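Local atomic coordinates of MetRS related protein (PDB entry 2CWP), a protein that probably binds tRNA through an OB-fold domain related to the one that accompanies methionyl-tRNA synthetases. Residues 14-19 with 69-74; 65-70 with 97-102. All coordinates share one frame; numbering follows the deposited sequence.

Contact 1 of 2, residues 14-19 with 69-74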
ATOM      1  N   LYS A  14      -5.397   8.843 -14.319  1.00 36.75           N
ATOM      2  CA  LYS A  14      -5.936   7.529 -14.650  1.00 38.26           C
ATOM      3  C   LYS A  14      -5.596   6.514 -13.559  1.00 36.84           C
ATOM      4  O   LYS A  14      -6.301   5.527 -13.391  1.00 37.11           O
ATOM      5  CB  LYS A  14      -5.431   7.048 -16.016  1.00 40.52           C
ATOM      6  CG  LYS A  14      -3.942   6.830 -16.106  1.00 41.98           C
ATOM      7  CD  LYS A  14      -3.547   6.437 -17.515  1.00 51.64           C
ATOM      8  CE  LYS A  14      -2.054   6.204 -17.611  1.00 63.07           C
ATOM      9  NZ  LYS A  14      -1.662   5.560 -18.894  1.00 66.63           N
ATOM     10  N   PHE A  15      -4.510   6.746 -12.828  1.00 32.65           N
ATOM     11  CA  PHE A  15      -4.151   5.838 -11.751  1.00 30.18           C
ATOM     12  C   PHE A  15      -5.027   6.183 -10.553  1.00 35.72           C
ATOM     13  O   PHE A  15      -5.342   7.359 -10.312  1.00 27.80           O
ATOM     14  CB  PHE A  15      -2.671   5.963 -11.401  1.00 28.36           C
ATOM     15  CG  PHE A  15      -1.765   5.447 -12.478  1.00 37.06           C
ATOM     16  CD1 PHE A  15      -1.490   6.219 -13.602  1.00 43.87           C
ATOM     17  CD2 PHE A  15      -1.250   4.155 -12.408  1.00 36.43           C
ATOM     18  CE1 PHE A  15      -0.718   5.710 -14.642  1.00 42.02           C
ATOM     19  CE2 PHE A  15      -0.481   3.641 -13.437  1.00 37.54           C
ATOM     20  CZ  PHE A  15      -0.215   4.418 -14.557  1.00 43.20           C
ATOM     21  N   GLN A  16      -5.445   5.162  -9.817  1.00 27.70           N
ATOM     22  CA  GLN A  16      -6.310   5.407  -8.679  1.00 32.36           C
ATOM     23  C   GLN A  16      -5.700   5.046  -7.355  1.00 29.28           C
ATOM     24  O   GLN A  16      -5.380   3.885  -7.100  1.00 25.49           O
ATOM     25  CB  GLN A  16      -7.620   4.643  -8.828  1.00 33.80           C
ATOM     26  CG  GLN A  16      -8.565   5.262  -9.822  1.00 39.60           C
ATOM     27  CD  GLN A  16      -9.932   4.654  -9.715  1.00 47.49           C
ATOM     28  OE1 GLN A  16     -10.138   3.492 -10.074  1.00 52.37           O
ATOM     29  NE2 GLN A  16     -10.879   5.426  -9.200  1.00 54.61           N
ATOM     30  N   MET A  17      -5.542   6.057  -6.515  1.00 28.49           N
ATOM     31  CA  MET A  17      -5.002   5.858  -5.180  1.00 25.69           C
ATOM     32  C   MET A  17      -6.148   6.164  -4.226  1.00 24.19           C
ATOM     33  O   MET A  17      -6.884   7.123  -4.420  1.00 22.05           O
ATOM     34  CB  MET A  17      -3.821   6.800  -4.926  1.00 20.51           C
ATOM     35  CG  MET A  17      -2.652   6.564  -5.859  1.00 25.51           C
ATOM     36  SD  MET A  17      -1.144   7.445  -5.402  1.00 23.64           S
ATOM     37  CE  MET A  17      -1.426   9.073  -6.198  1.00 21.07           C
ATOM     38  N   LYS A  18      -6.318   5.328  -3.213  1.00 22.73           N
ATOM     39  CA  LYS A  18      -7.377   5.544  -2.255  1.00 21.26           C
ATOM     40  C   LYS A  18      -6.846   5.285  -0.861  1.00 20.88           C
ATOM     41  O   LYS A  18      -5.846   4.593  -0.678  1.00 21.42           O
ATOM     42  CB  LYS A  18      -8.554   4.599  -2.515  1.00 25.08           C
ATOM     43  CG  LYS A  18      -9.156   4.701  -3.895  1.00 31.33           C
ATOM     44  CD  LYS A  18     -10.455   3.907  -3.967  1.00 35.99           C
ATOM     45  CE  LYS A  18     -11.200   4.198  -5.262  1.00 43.75           C
ATOM     46  NZ  LYS A  18     -12.598   3.652  -5.222  1.00 47.49           N
ATOM     47  N   VAL A  19      -7.527   5.851   0.122  1.00 16.75           N
ATOM     48  CA  VAL A  19      -7.147   5.667   1.499  1.00 18.39           C
ATOM     49  C   VAL A  19      -7.653   4.299   1.911  1.00 23.28           C
ATOM     50  O   VAL A  19      -8.815   3.966   1.647  1.00 22.64           O
ATOM     51  CB  VAL A  19      -7.795   6.736   2.356  1.00 19.80           C
ATOM     52  CG1 VAL A  19      -7.619   6.413   3.815  1.00 18.29           C
ATOM     53  CG2 VAL A  19      -7.181   8.098   2.001  1.00 23.62           C
ATOM     54  N   VAL A  69      -2.324   2.334  -4.264  1.00 22.76           N
ATOM     55  CA  VAL A  69      -2.683   2.427  -5.683  1.00 23.97           C
ATOM     56  C   VAL A  69      -3.522   1.158  -5.868  1.00 25.49           C
ATOM     57  O   VAL A  69      -3.005   0.064  -5.649  1.00 24.04           O
ATOM     58  CB  VAL A  69      -1.472   2.290  -6.615  1.00 25.40           C
ATOM     59  CG1 VAL A  69      -1.906   2.586  -8.031  1.00 22.57           C
ATOM     60  CG2 VAL A  69      -0.368   3.207  -6.203  1.00 30.87           C
ATOM     61  N   VAL A  70      -4.782   1.298  -6.287  1.00 27.17           N
ATOM     62  CA  VAL A  70      -5.687   0.153  -6.422  1.00 29.54           C
ATOM     63  C   VAL A  70      -6.158  -0.314  -7.812  1.00 36.81           C
ATOM     64  O   VAL A  70      -6.919  -1.289  -7.907  1.00 33.17           O
ATOM     65  CB  VAL A  70      -6.963   0.372  -5.575  1.00 27.05           C
ATOM     66  CG1 VAL A  70      -6.586   0.611  -4.113  1.00 31.94           C
ATOM     67  CG2 VAL A  70      -7.765   1.553  -6.125  1.00 24.85           C
ATOM     68  N   ASN A  71      -5.737   0.355  -8.881  1.00 34.32           N
ATOM     69  CA  ASN A  71      -6.163  -0.071 -10.212  1.00 35.93           C
ATOM     70  C   ASN A  71      -4.989  -0.562 -11.042  1.00 35.32           C
ATOM     71  O   ASN A  71      -4.906  -0.288 -12.236  1.00 38.30           O
ATOM     72  CB  ASN A  71      -6.918   1.062 -10.948  1.00 37.77           C
ATOM     73  CG  ASN A  71      -6.014   2.223 -11.367  1.00 38.50           C
ATOM     74  OD1 ASN A  71      -5.017   2.531 -10.712  1.00 38.27           O
ATOM     75  ND2 ASN A  71      -6.386   2.888 -12.456  1.00 39.29           N
ATOM     76  N   LEU A  72      -4.084  -1.292 -10.398  1.00 33.55           N
ATOM     77  CA  LEU A  72      -2.919  -1.849 -11.071  1.00 37.65           C
ATOM     78  C   LEU A  72      -3.189  -3.304 -11.456  1.00 43.03           C
ATOM     79  O   LEU A  72      -4.127  -3.928 -10.957  1.00 38.31           O
ATOM     80  CB  LEU A  72      -1.685  -1.803 -10.166  1.00 33.32           C
ATOM     81  CG  LEU A  72      -1.115  -0.455  -9.713  1.00 33.70           C
ATOM     82  CD1 LEU A  72       0.224  -0.692  -9.039  1.00 27.82           C
ATOM     83  CD2 LEU A  72      -0.953   0.474 -10.889  1.00 27.95           C
ATOM     84  N   LYS A  73      -2.354  -3.833 -12.346  1.00 47.27           N
ATOM     85  CA  LYS A  73      -2.467  -5.212 -12.807  1.00 53.09           C
ATOM     86  C   LYS A  73      -2.152  -6.123 -11.614  1.00 55.42           C
ATOM     87  O   LYS A  73      -1.083  -6.002 -11.002  1.00 48.24           O
ATOM     88  CB  LYS A  73      -1.455  -5.459 -13.933  1.00 58.43           C
ATOM     89  CG  LYS A  73      -1.750  -6.672 -14.801  1.00 67.27           C
ATOM     90  CD  LYS A  73      -2.657  -6.310 -15.975  1.00 69.40           C
ATOM     91  CE  LYS A  73      -1.864  -5.710 -17.139  1.00 70.03           C
ATOM     92  NZ  LYS A  73      -0.999  -4.568 -16.723  1.00 72.17           N
ATOM     93  N   PRO A  74      -3.079  -7.041 -11.265  1.00 56.93           N
ATOM     94  CA  PRO A  74      -2.876  -7.963 -10.136  1.00 57.37           C
ATOM     95  C   PRO A  74      -1.535  -8.676 -10.254  1.00 57.66           C
ATOM     96  O   PRO A  74      -1.039  -8.889 -11.360  1.00 54.11           O
ATOM     97  CB  PRO A  74      -4.053  -8.927 -10.256  1.00 55.63           C
ATOM     98  CG  PRO A  74      -5.120  -8.085 -10.879  1.00 60.13           C
ATOM     99  CD  PRO A  74      -4.354  -7.325 -11.945  1.00 57.60           C
TER
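Asn71 faces residues 14-16 where strand 17-27 of the OB-fold barrel begins, and its amide takes over as partner where the antiparallel pairing with strand 65-69 runs out. That pairing ends in the non-hydrogen-bonded pair of Met17 and Val69, followed by one backbone bond, Val70 N to Gln16 O at 2.8 Å, nearly straight. The next backbone N-H, that of Gln16, donates to Asn71 OD1 at 2.8 Å, the donor standing above the plane of the side-chain carbonyl. From the other end of the amide, ND2 of Asn71 donates to Lys14 O at 2.8 Å, within the plane of the Lys14 carbonyl but more bent, 134° at the hydrogen. Asparagine suits the place: chi1 of 70° sets CG between the backbone N and carbonyl carbon, and the amide it carries offers an acceptor and a donor, one for each of these backbone groups. An alanine here would probably leave Gln16 N and Lys14 O without these mates and the 14-16 chain freer to shift. Phe15 O accepts a hydrogen bond from NH2 of Arg110, and Lys14 NZ forms a salt bridge with Glu11. Leu72 CD2 lies at the Phe15 ring edge, in its plane, 4.0 Å from Phe15 CD2.

Contact 2 of 2, residues 65-70 with 97-102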
ATOM      1  N   LYS A  65      -4.253   3.848   8.558  1.00 23.59           N
ATOM      2  CA  LYS A  65      -4.711   4.140   7.206  1.00 22.62           C
ATOM      3  C   LYS A  65      -3.506   4.609   6.391  1.00 22.05           C
ATOM      4  O   LYS A  65      -2.645   5.328   6.914  1.00 18.81           O
ATOM      5  CB  LYS A  65      -5.764   5.251   7.219  1.00 21.73           C
ATOM      6  CG  LYS A  65      -7.043   4.859   7.934  1.00 22.49           C
ATOM      7  CD  LYS A  65      -8.102   5.941   7.829  1.00 26.79           C
ATOM      8  CE  LYS A  65      -9.324   5.541   8.634  1.00 18.06           C
ATOM      9  NZ  LYS A  65     -10.375   6.585   8.598  1.00 27.74           N
ATOM     10  N   PHE A  66      -3.462   4.213   5.119  1.00 17.79           N
ATOM     11  CA  PHE A  66      -2.382   4.597   4.215  1.00 19.65           C
ATOM     12  C   PHE A  66      -2.925   4.787   2.799  1.00 24.87           C
ATOM     13  O   PHE A  66      -4.082   4.460   2.512  1.00 16.32           O
ATOM     14  CB  PHE A  66      -1.294   3.521   4.144  1.00 18.28           C
ATOM     15  CG  PHE A  66      -0.661   3.211   5.455  1.00 22.79           C
ATOM     16  CD1 PHE A  66      -1.117   2.144   6.225  1.00 24.15           C
ATOM     17  CD2 PHE A  66       0.376   3.998   5.939  1.00 19.22           C
ATOM     18  CE1 PHE A  66      -0.542   1.864   7.473  1.00 31.53           C
ATOM     19  CE2 PHE A  66       0.956   3.728   7.184  1.00 25.49           C
ATOM     20  CZ  PHE A  66       0.495   2.659   7.951  1.00 25.04           C
ATOM     21  N   ILE A  67      -2.063   5.302   1.928  1.00 17.20           N
ATOM     22  CA  ILE A  67      -2.406   5.512   0.536  1.00 18.15           C
ATOM     23  C   ILE A  67      -2.056   4.235  -0.212  1.00 16.98           C
ATOM     24  O   ILE A  67      -0.985   3.669  -0.006  1.00 21.92           O
ATOM     25  CB  ILE A  67      -1.575   6.619  -0.063  1.00 15.86           C
ATOM     26  CG1 ILE A  67      -1.731   7.889   0.774  1.00 15.26           C
ATOM     27  CG2 ILE A  67      -1.965   6.803  -1.520  1.00 14.97           C
ATOM     28  CD1 ILE A  67      -0.671   8.949   0.450  1.00 14.81           C
ATOM     29  N   PHE A  68      -2.947   3.787  -1.080  1.00 19.61           N
ATOM     30  CA  PHE A  68      -2.710   2.574  -1.861  1.00 18.90           C
ATOM     31  C   PHE A  68      -3.128   2.813  -3.312  1.00 22.91           C
ATOM     32  O   PHE A  68      -4.167   3.443  -3.558  1.00 24.63           O
ATOM     33  CB  PHE A  68      -3.560   1.395  -1.342  1.00 21.62           C
ATOM     34  CG  PHE A  68      -3.229   0.942   0.058  1.00 21.70           C
ATOM     35  CD1 PHE A  68      -3.800   1.567   1.162  1.00 19.06           C
ATOM     36  CD2 PHE A  68      -2.393  -0.159   0.263  1.00 18.14           C
ATOM     37  CE1 PHE A  68      -3.554   1.100   2.470  1.00 14.15           C
ATOM     38  CE2 PHE A  68      -2.137  -0.635   1.551  1.00 22.13           C
ATOM     39  CZ  PHE A  68      -2.721  -0.005   2.661  1.00 21.49           C
ATOM     40  N   VAL A  69      -2.324   2.334  -4.264  1.00 22.76           N
ATOM     41  CA  VAL A  69      -2.683   2.427  -5.683  1.00 23.97           C
ATOM     42  C   VAL A  69      -3.522   1.158  -5.868  1.00 25.49           C
ATOM     43  O   VAL A  69      -3.005   0.064  -5.649  1.00 24.04           O
ATOM     44  CB  VAL A  69      -1.472   2.290  -6.615  1.00 25.40           C
ATOM     45  CG1 VAL A  69      -1.906   2.586  -8.031  1.00 22.57           C
ATOM     46  CG2 VAL A  69      -0.368   3.207  -6.203  1.00 30.87           C
ATOM     47  N   VAL A  70      -4.782   1.298  -6.287  1.00 27.17           N
ATOM     48  CA  VAL A  70      -5.687   0.153  -6.422  1.00 29.54           C
ATOM     49  C   VAL A  70      -6.158  -0.314  -7.812  1.00 36.81           C
ATOM     50  O   VAL A  70      -6.919  -1.289  -7.907  1.00 33.17           O
ATOM     51  CB  VAL A  70      -6.963   0.372  -5.575  1.00 27.05           C
ATOM     52  CG1 VAL A  70      -6.586   0.611  -4.113  1.00 31.94           C
ATOM     53  CG2 VAL A  70      -7.765   1.553  -6.125  1.00 24.85           C
ATOM     54  N   TYR A  97      10.042   4.956   4.682  1.00 30.99           N
ATOM     55  CA  TYR A  97       9.260   5.597   5.749  1.00 26.78           C
ATOM     56  C   TYR A  97       7.755   5.487   5.467  1.00 28.06           C
ATOM     57  O   TYR A  97       7.303   5.747   4.349  1.00 25.30           O
ATOM     58  CB  TYR A  97       9.561   7.092   5.861  1.00 26.20           C
ATOM     59  CG  TYR A  97      10.993   7.491   6.107  1.00 29.64           C
ATOM     60  CD1 TYR A  97      11.896   7.618   5.051  1.00 24.51           C
ATOM     61  CD2 TYR A  97      11.431   7.807   7.391  1.00 26.40           C
ATOM     62  CE1 TYR A  97      13.199   8.065   5.265  1.00 27.56           C
ATOM     63  CE2 TYR A  97      12.745   8.252   7.617  1.00 29.57           C
ATOM     64  CZ  TYR A  97      13.613   8.377   6.549  1.00 24.43           C
ATOM     65  OH  TYR A  97      14.895   8.807   6.770  1.00 36.98           O
ATOM     66  N   LEU A  98       6.969   5.131   6.472  1.00 19.16           N
ATOM     67  CA  LEU A  98       5.531   5.058   6.247  1.00 23.63           C
ATOM     68  C   LEU A  98       4.978   6.471   6.128  1.00 20.89           C
ATOM     69  O   LEU A  98       5.540   7.422   6.675  1.00 18.29           O
ATOM     70  CB  LEU A  98       4.815   4.360   7.410  1.00 21.92           C
ATOM     71  CG  LEU A  98       5.076   2.865   7.577  1.00 27.20           C
ATOM     72  CD1 LEU A  98       4.233   2.343   8.729  1.00 19.83           C
ATOM     73  CD2 LEU A  98       4.742   2.135   6.275  1.00 19.94           C
ATOM     74  N   ILE A  99       3.884   6.597   5.387  1.00 19.50           N
ATOM     75  CA  ILE A  99       3.192   7.869   5.234  1.00 16.19           C
ATOM     76  C   ILE A  99       1.757   7.560   5.649  1.00 21.25           C
ATOM     77  O   ILE A  99       0.908   7.197   4.817  1.00 15.72           O
ATOM     78  CB  ILE A  99       3.178   8.385   3.762  1.00 18.97           C
ATOM     79  CG1 ILE A  99       4.607   8.651   3.271  1.00 17.76           C
ATOM     80  CG2 ILE A  99       2.343   9.679   3.670  1.00 18.62           C
ATOM     81  CD1 ILE A  99       4.676   9.027   1.785  1.00 18.10           C
ATOM     82  N   PRO A 100       1.471   7.650   6.953  1.00 18.04           N
ATOM     83  CA  PRO A 100       0.087   7.363   7.342  1.00 18.31           C
ATOM     84  C   PRO A 100      -0.847   8.511   6.933  1.00 17.94           C
ATOM     85  O   PRO A 100      -0.426   9.658   6.826  1.00 17.97           O
ATOM     86  CB  PRO A 100       0.175   7.204   8.867  1.00 15.34           C
ATOM     87  CG  PRO A 100       1.317   8.152   9.244  1.00 19.59           C
ATOM     88  CD  PRO A 100       2.337   7.854   8.132  1.00 21.54           C
ATOM     89  N   VAL A 101      -2.111   8.178   6.690  1.00 18.05           N
ATOM     90  CA  VAL A 101      -3.135   9.160   6.344  1.00 17.29           C
ATOM     91  C   VAL A 101      -3.771   9.569   7.693  1.00 18.80           C
ATOM     92  O   VAL A 101      -3.902   8.730   8.584  1.00 22.70           O
ATOM     93  CB  VAL A 101      -4.197   8.487   5.430  1.00 19.14           C
ATOM     94  CG1 VAL A 101      -5.387   9.390   5.209  1.00 16.27           C
ATOM     95  CG2 VAL A 101      -3.540   8.089   4.102  1.00 13.87           C
ATOM     96  N   PRO A 102      -4.145  10.852   7.880  1.00 21.98           N
ATOM     97  CA  PRO A 102      -4.757  11.230   9.173  1.00 26.67           C
ATOM     98  C   PRO A 102      -5.958  10.319   9.495  1.00 22.84           C
ATOM     99  O   PRO A 102      -6.664   9.862   8.593  1.00 25.49           O
ATOM    100  CB  PRO A 102      -5.184  12.678   8.949  1.00 22.69           C
ATOM    101  CG  PRO A 102      -4.208  13.166   7.939  1.00 21.10           C
ATOM    102  CD  PRO A 102      -4.090  12.009   6.977  1.00 18.78           C
TER
HETATM  103  O   HOH W   1      -3.601   6.332  10.146  1.00 23.88           O
HETATM  104  O   HOH W   2       0.612   5.979   2.504  1.00 25.04           O
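Lys65 and Val101 are joined by the one direct hydrogen bond between strand 65-69 of the OB-fold barrel and the 97-102 loop. Val101 N donates to Lys65 O at 2.9 Å, almost straight at the hydrogen (173°), although the donor sits above the carbonyl plane. Pro100, which has no N-H, contributes a CA-H contact to the same oxygen.

Two waters carry further polar links. The first accepts from Lys65 N and donates to Val101 O; the second accepts from Ile67 N at 2.8 Å and donates to Ile99 O. This second water also lies in the plane of the Phe66 ring, at its edge; Ile99 O is also at the edge, near the plane, 3.4 Å from Phe66 CD2.

The apolar contacts are made by branched and ring side chains. Phe66 CZ meets Leu98 CD1 at 3.8 Å, and its CE2 lies against Pro100 CB at 3.9 Å. The start of the side chain points away from the loop, yet the broad ring brings its rim back to it, while Val22 and Leu86 also touch it within the barrel. With CG1 anti to the backbone N (chi1 171°), Val101 turns CG2 to rest on the backbone of Phe66, 3.6 Å from Phe66 C, and to meet Ile67 CG1 at 3.8 Å, the two side chains crossing at about a right angle.

Lys65 packs its CB against Val101 CB, and its extended chain carries NZ away to the carbonyls of Glu103 and Val105, so lysine serves here as both apolar stem and donor.

The loop is thus attached to the strand by a single direct backbone bond, two water bridges and apolar contact, not as a regular further strand of the sheet.

In the fold
Contacts 1 and 2 lie with their centres about 12 Å apart, and strand 65-69 ties them together. Contact 2 involves its beginning, contact 1 its end and the loop after it; Val69 and Val70 belong to the segments of both. Along the chain the order is 14-19, 65-70 running into 69-74, then 97-102. Strands 17-27 and 65-69 are antiparallel neighbours in one sheet, and Lys18 N probably bonds to Phe68 O between the contacts. Val19 CG2 also packs on Val101 CG1, linking the first strand to the late loop. Strand 65-69 thus brings together the 14-19 and 97-102 parts of the putative tRNA-binding domain, consistent with its OB-fold.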